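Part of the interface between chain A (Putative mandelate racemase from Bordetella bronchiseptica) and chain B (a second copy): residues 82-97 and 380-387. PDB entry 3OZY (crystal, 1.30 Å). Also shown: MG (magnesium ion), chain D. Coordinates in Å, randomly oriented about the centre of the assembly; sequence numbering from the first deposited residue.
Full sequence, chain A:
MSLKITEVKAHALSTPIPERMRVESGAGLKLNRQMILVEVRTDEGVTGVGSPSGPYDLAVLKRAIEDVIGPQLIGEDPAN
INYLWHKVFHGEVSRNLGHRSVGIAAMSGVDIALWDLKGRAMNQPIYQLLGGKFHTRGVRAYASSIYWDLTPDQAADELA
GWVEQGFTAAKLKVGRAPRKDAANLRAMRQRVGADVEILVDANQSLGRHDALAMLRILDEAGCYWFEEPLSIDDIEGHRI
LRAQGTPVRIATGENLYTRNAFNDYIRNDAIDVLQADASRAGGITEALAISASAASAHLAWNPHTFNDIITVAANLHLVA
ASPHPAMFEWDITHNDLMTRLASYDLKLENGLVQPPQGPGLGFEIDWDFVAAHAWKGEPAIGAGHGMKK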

# COMPACT_ATOMS: atom_id res chain seq x y z
N ASN A 82 7.27 -5.91 -20.06
CA ASN A 82 5.83 -5.72 -19.91
C ASN A 82 5.13 -6.94 -19.31
O ASN A 82 4.34 -6.82 -18.36
N TYR A 83 5.44 -8.12 -19.85
CA TYR A 83 4.90 -9.35 -19.28
C TYR A 83 5.28 -9.48 -17.81
O TYR A 83 4.44 -9.79 -16.97
N LEU A 84 6.55 -9.25 -17.50
CA LEU A 84 7.03 -9.47 -16.13
C LEU A 84 6.42 -8.51 -15.11
O LEU A 84 6.19 -8.90 -13.96
N TRP A 85 6.13 -7.28 -15.53
CA TRP A 85 5.48 -6.33 -14.63
C TRP A 85 4.16 -6.91 -14.15
O TRP A 85 3.85 -6.93 -12.96
N HIS A 86 3.37 -7.38 -15.11
CA HIS A 86 2.04 -7.90 -14.81
C HIS A 86 2.07 -9.24 -14.11
O HIS A 86 1.27 -9.49 -13.20
N LYS A 87 3.03 -10.09 -14.47
CA LYS A 87 3.20 -11.35 -13.77
C LYS A 87 3.42 -11.09 -12.28
O LYS A 87 2.83 -11.75 -11.42
N VAL A 88 4.27 -10.11 -11.98
CA VAL A 88 4.60 -9.80 -10.59
C VAL A 88 3.45 -9.12 -9.85
O VAL A 88 3.12 -9.49 -8.72
N PHE A 89 2.83 -8.14 -10.49
CA PHE A 89 1.74 -7.39 -9.85
C PHE A 89 0.54 -8.27 -9.51
O PHE A 89 0.06 -8.27 -8.38
N HIS A 90 0.06 -9.02 -10.50
CA HIS A 90 -1.12 -9.86 -10.31
C HIS A 90 -0.80 -11.15 -9.58
O HIS A 90 -1.64 -11.69 -8.85
N GLY A 91 0.42 -11.66 -9.76
CA GLY A 91 0.80 -12.91 -9.14
C GLY A 91 1.05 -12.79 -7.65
O GLY A 91 0.69 -13.68 -6.88
N GLU A 92 1.66 -11.67 -7.24
CA GLU A 92 2.08 -11.49 -5.84
C GLU A 92 1.76 -10.13 -5.22
O GLU A 92 1.19 -10.07 -4.14
N VAL A 93 2.21 -9.06 -5.86
CA VAL A 93 2.39 -7.80 -5.13
C VAL A 93 1.08 -7.10 -4.73
O VAL A 93 0.93 -6.69 -3.58
N SER A 94 0.14 -6.97 -5.66
CA SER A 94 -1.09 -6.26 -5.34
C SER A 94 -1.79 -6.84 -4.11
O SER A 94 -2.01 -6.16 -3.12
N ARG A 95 -2.11 -8.13 -4.17
CA ARG A 95 -2.81 -8.76 -3.05
C ARG A 95 -1.91 -8.98 -1.84
O ARG A 95 -2.32 -8.73 -0.71
N ASN A 96 -0.69 -9.46 -2.07
CA ASN A 96 0.10 -9.99 -0.96
C ASN A 96 1.07 -8.98 -0.34
O ASN A 96 1.68 -9.27 0.69
N LEU A 97 1.23 -7.82 -0.97
CA LEU A 97 1.94 -6.71 -0.33
C LEU A 97 1.10 -5.44 -0.25
O LEU A 97 1.51 -4.48 0.40
N ALA B 380 2.81 -19.43 1.35
CA ALA B 380 1.42 -19.55 1.77
C ALA B 380 0.49 -19.86 0.60
O ALA B 380 -0.47 -20.63 0.74
N ILE B 381 0.76 -19.26 -0.55
CA ILE B 381 -0.20 -19.30 -1.64
C ILE B 381 0.51 -19.21 -2.99
O ILE B 381 1.54 -18.54 -3.12
N GLY B 382 -0.03 -19.90 -3.98
CA GLY B 382 0.51 -19.83 -5.32
C GLY B 382 0.16 -18.52 -5.99
O GLY B 382 -0.56 -17.70 -5.43
N ALA B 383 0.67 -18.32 -7.21
CA ALA B 383 0.49 -17.04 -7.90
C ALA B 383 -0.98 -16.75 -8.11
O ALA B 383 -1.75 -17.63 -8.52
N GLY B 384 -1.38 -15.52 -7.81
CA GLY B 384 -2.75 -15.10 -8.03
C GLY B 384 -3.05 -14.79 -9.48
O GLY B 384 -2.17 -14.86 -10.35
N HIS B 385 -4.29 -14.43 -9.74
CA HIS B 385 -4.77 -14.21 -11.09
C HIS B 385 -5.06 -12.74 -11.33
O HIS B 385 -5.00 -11.93 -10.40
N GLY B 386 -5.36 -12.38 -12.58
CA GLY B 386 -5.78 -11.03 -12.90
C GLY B 386 -5.06 -10.48 -14.10
O GLY B 386 -5.44 -9.45 -14.66
N MET B 387 -4.01 -11.17 -14.51
CA MET B 387 -3.18 -10.74 -15.63
C MET B 387 -3.91 -10.96 -16.95
O MET B 387 -3.84 -10.12 -17.85

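What holds the extended chain B stretch to the helix? Arg A95 points toward it with chi1 m and chi2 and chi3 t, and its guanidinium grips one carbonyl edge-on: NH1 and NH2 each donate to His B385 O at 3.0 Å. Beside this fork, Gly B384 N donates to Gly A91 O at 2.9 Å, nearly straight. A CB on Gly B384 would lie 2.6 Å from Arg A95 NH1, so the bare backbone leaves the guanidinium its place.

How do metal and water extend these bonds? His A86 and His A90, both chi1 m and one helical turn apart, bind magnesium through His A86 ND1 (2.1 Å) and His A90 NE2 (2.2 Å). Water 4, 2.5 Å from the ion, donates to Met B387 O. The other nitrogen, His A90 ND1, donates to water 1, which donates to His B385 O. Water 2 joins Glu A92 OE2 to Ile B381 O, while Asn A96 ND2 donates to Glu A92 OE1 at 3.0 Å.

Where is the packing? Met B387, extended with all three chi angles t, loses the most surface. Its CE reaches Tyr A83 CD1 at 3.1 Å and His A86 CB at 3.5 Å. Gly B386 O and Met B387 N cover one face of the His A90 ring, and Ile B381 CG2 sits 3.8 Å from Asn A96 ND2.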

# COMPACT_ATOMS: atom_id res chain seq x y z
CB ASN A 82 5.22 -5.33 -21.25
CG ASN A 82 5.63 -3.94 -21.68
OD1 ASN A 82 5.46 -2.98 -20.93
ND2 ASN A 82 6.19 -3.82 -22.87
CB TYR A 83 5.42 -10.56 -20.07
CG TYR A 83 5.13 -11.88 -19.40
CD1 TYR A 83 3.83 -12.37 -19.33
CD2 TYR A 83 6.15 -12.64 -18.84
CE1 TYR A 83 3.55 -13.57 -18.71
CE2 TYR A 83 5.87 -13.86 -18.22
CZ TYR A 83 4.57 -14.31 -18.16
OH TYR A 83 4.28 -15.51 -17.55
CB LEU A 84 8.56 -9.42 -16.09
CG LEU A 84 9.23 -10.58 -16.83
CD1 LEU A 84 10.73 -10.35 -16.94
CD2 LEU A 84 8.93 -11.92 -16.16
CB TRP A 85 5.23 -4.99 -15.33
CG TRP A 85 4.93 -3.88 -14.35
CD1 TRP A 85 5.82 -2.99 -13.82
CD2 TRP A 85 3.65 -3.59 -13.75
NE1 TRP A 85 5.18 -2.16 -12.94
CE2 TRP A 85 3.85 -2.50 -12.88
CE3 TRP A 85 2.37 -4.13 -13.88
CZ2 TRP A 85 2.82 -1.94 -12.13
CZ3 TRP A 85 1.33 -3.57 -13.12
CH2 TRP A 85 1.57 -2.49 -12.26
CB HIS A 86 1.18 -7.86 -16.07
CG HIS A 86 0.93 -6.46 -16.53
ND1 HIS A 86 -0.17 -5.74 -16.11
CD2 HIS A 86 1.68 -5.61 -17.27
CE1 HIS A 86 -0.11 -4.52 -16.63
NE2 HIS A 86 1.00 -4.42 -17.32
CB LYS A 87 4.39 -12.12 -14.36
CG LYS A 87 4.57 -13.48 -13.72
CD LYS A 87 5.80 -14.21 -14.22
CE LYS A 87 5.82 -15.62 -13.63
NZ LYS A 87 7.12 -16.32 -13.83
CB VAL A 88 5.88 -8.94 -10.53
CG1 VAL A 88 6.08 -8.34 -9.14
CG2 VAL A 88 7.09 -9.77 -10.94
CB PHE A 89 1.32 -6.21 -10.74
CG PHE A 89 0.20 -5.37 -10.17
CD1 PHE A 89 0.48 -4.32 -9.30
CD2 PHE A 89 -1.12 -5.60 -10.53
CE1 PHE A 89 -0.55 -3.53 -8.78
CE2 PHE A 89 -2.15 -4.83 -10.02
CZ PHE A 89 -1.86 -3.78 -9.14
CB HIS A 90 -1.78 -10.16 -11.65
CG HIS A 90 -2.30 -8.95 -12.35
ND1 HIS A 90 -3.40 -8.25 -11.89
CD2 HIS A 90 -1.85 -8.28 -13.43
CE1 HIS A 90 -3.62 -7.22 -12.68
NE2 HIS A 90 -2.69 -7.21 -13.62
CB GLU A 92 3.60 -11.68 -5.70
CG GLU A 92 4.05 -13.13 -5.66
CD GLU A 92 3.88 -13.78 -4.30
OE1 GLU A 92 3.28 -13.17 -3.39
OE2 GLU A 92 4.36 -14.92 -4.15
CB VAL A 93 3.33 -6.84 -5.89
CG1 VAL A 93 3.36 -5.47 -5.23
CG2 VAL A 93 4.73 -7.44 -5.97
CB SER A 94 -2.04 -6.26 -6.54
OG SER A 94 -3.23 -5.55 -6.21
CB ARG A 95 -3.42 -10.10 -3.46
CG ARG A 95 -4.55 -10.00 -4.47
CD ARG A 95 -5.19 -11.38 -4.69
NE ARG A 95 -6.15 -11.38 -5.80
CZ ARG A 95 -5.83 -11.54 -7.08
NH1 ARG A 95 -4.57 -11.72 -7.45
NH2 ARG A 95 -6.78 -11.52 -8.01
CB ASN A 96 0.82 -11.29 -1.37
CG ASN A 96 -0.13 -12.36 -1.90
OD1 ASN A 96 -1.33 -12.34 -1.62
ND2 ASN A 96 0.41 -13.28 -2.69
CB LEU A 97 3.29 -6.42 -1.00
CG LEU A 97 4.35 -7.51 -0.79
CD1 LEU A 97 5.58 -7.25 -1.65
CD2 LEU A 97 4.73 -7.64 0.68
CB ALA B 380 0.95 -18.28 2.47
CB ILE B 381 -1.27 -18.19 -1.46
CG1 ILE B 381 -2.48 -18.40 -2.38
CG2 ILE B 381 -0.66 -16.78 -1.62
CD1 ILE B 381 -3.71 -17.58 -1.96
CB ALA B 383 1.22 -17.06 -9.23
CB HIS B 385 -6.02 -15.06 -11.34
CG HIS B 385 -5.80 -16.52 -11.12
ND1 HIS B 385 -5.54 -17.40 -12.15
CD2 HIS B 385 -5.80 -17.26 -9.98
CE1 HIS B 385 -5.40 -18.62 -11.66
NE2 HIS B 385 -5.54 -18.56 -10.35
CB MET B 387 -1.86 -11.50 -15.62
CG MET B 387 -0.81 -10.93 -16.52
SD MET B 387 0.69 -11.92 -16.48
CE MET B 387 1.74 -10.94 -17.54
MG MG D . -2.18 -6.18 -15.56
O HOH W 1 -5.22 -8.75 -9.80
O HOH W 2 2.64 -16.82 -5.13
O HOH W 3 -1.20 -14.96 -4.70
O HOH W 4 -2.76 -7.86 -17.25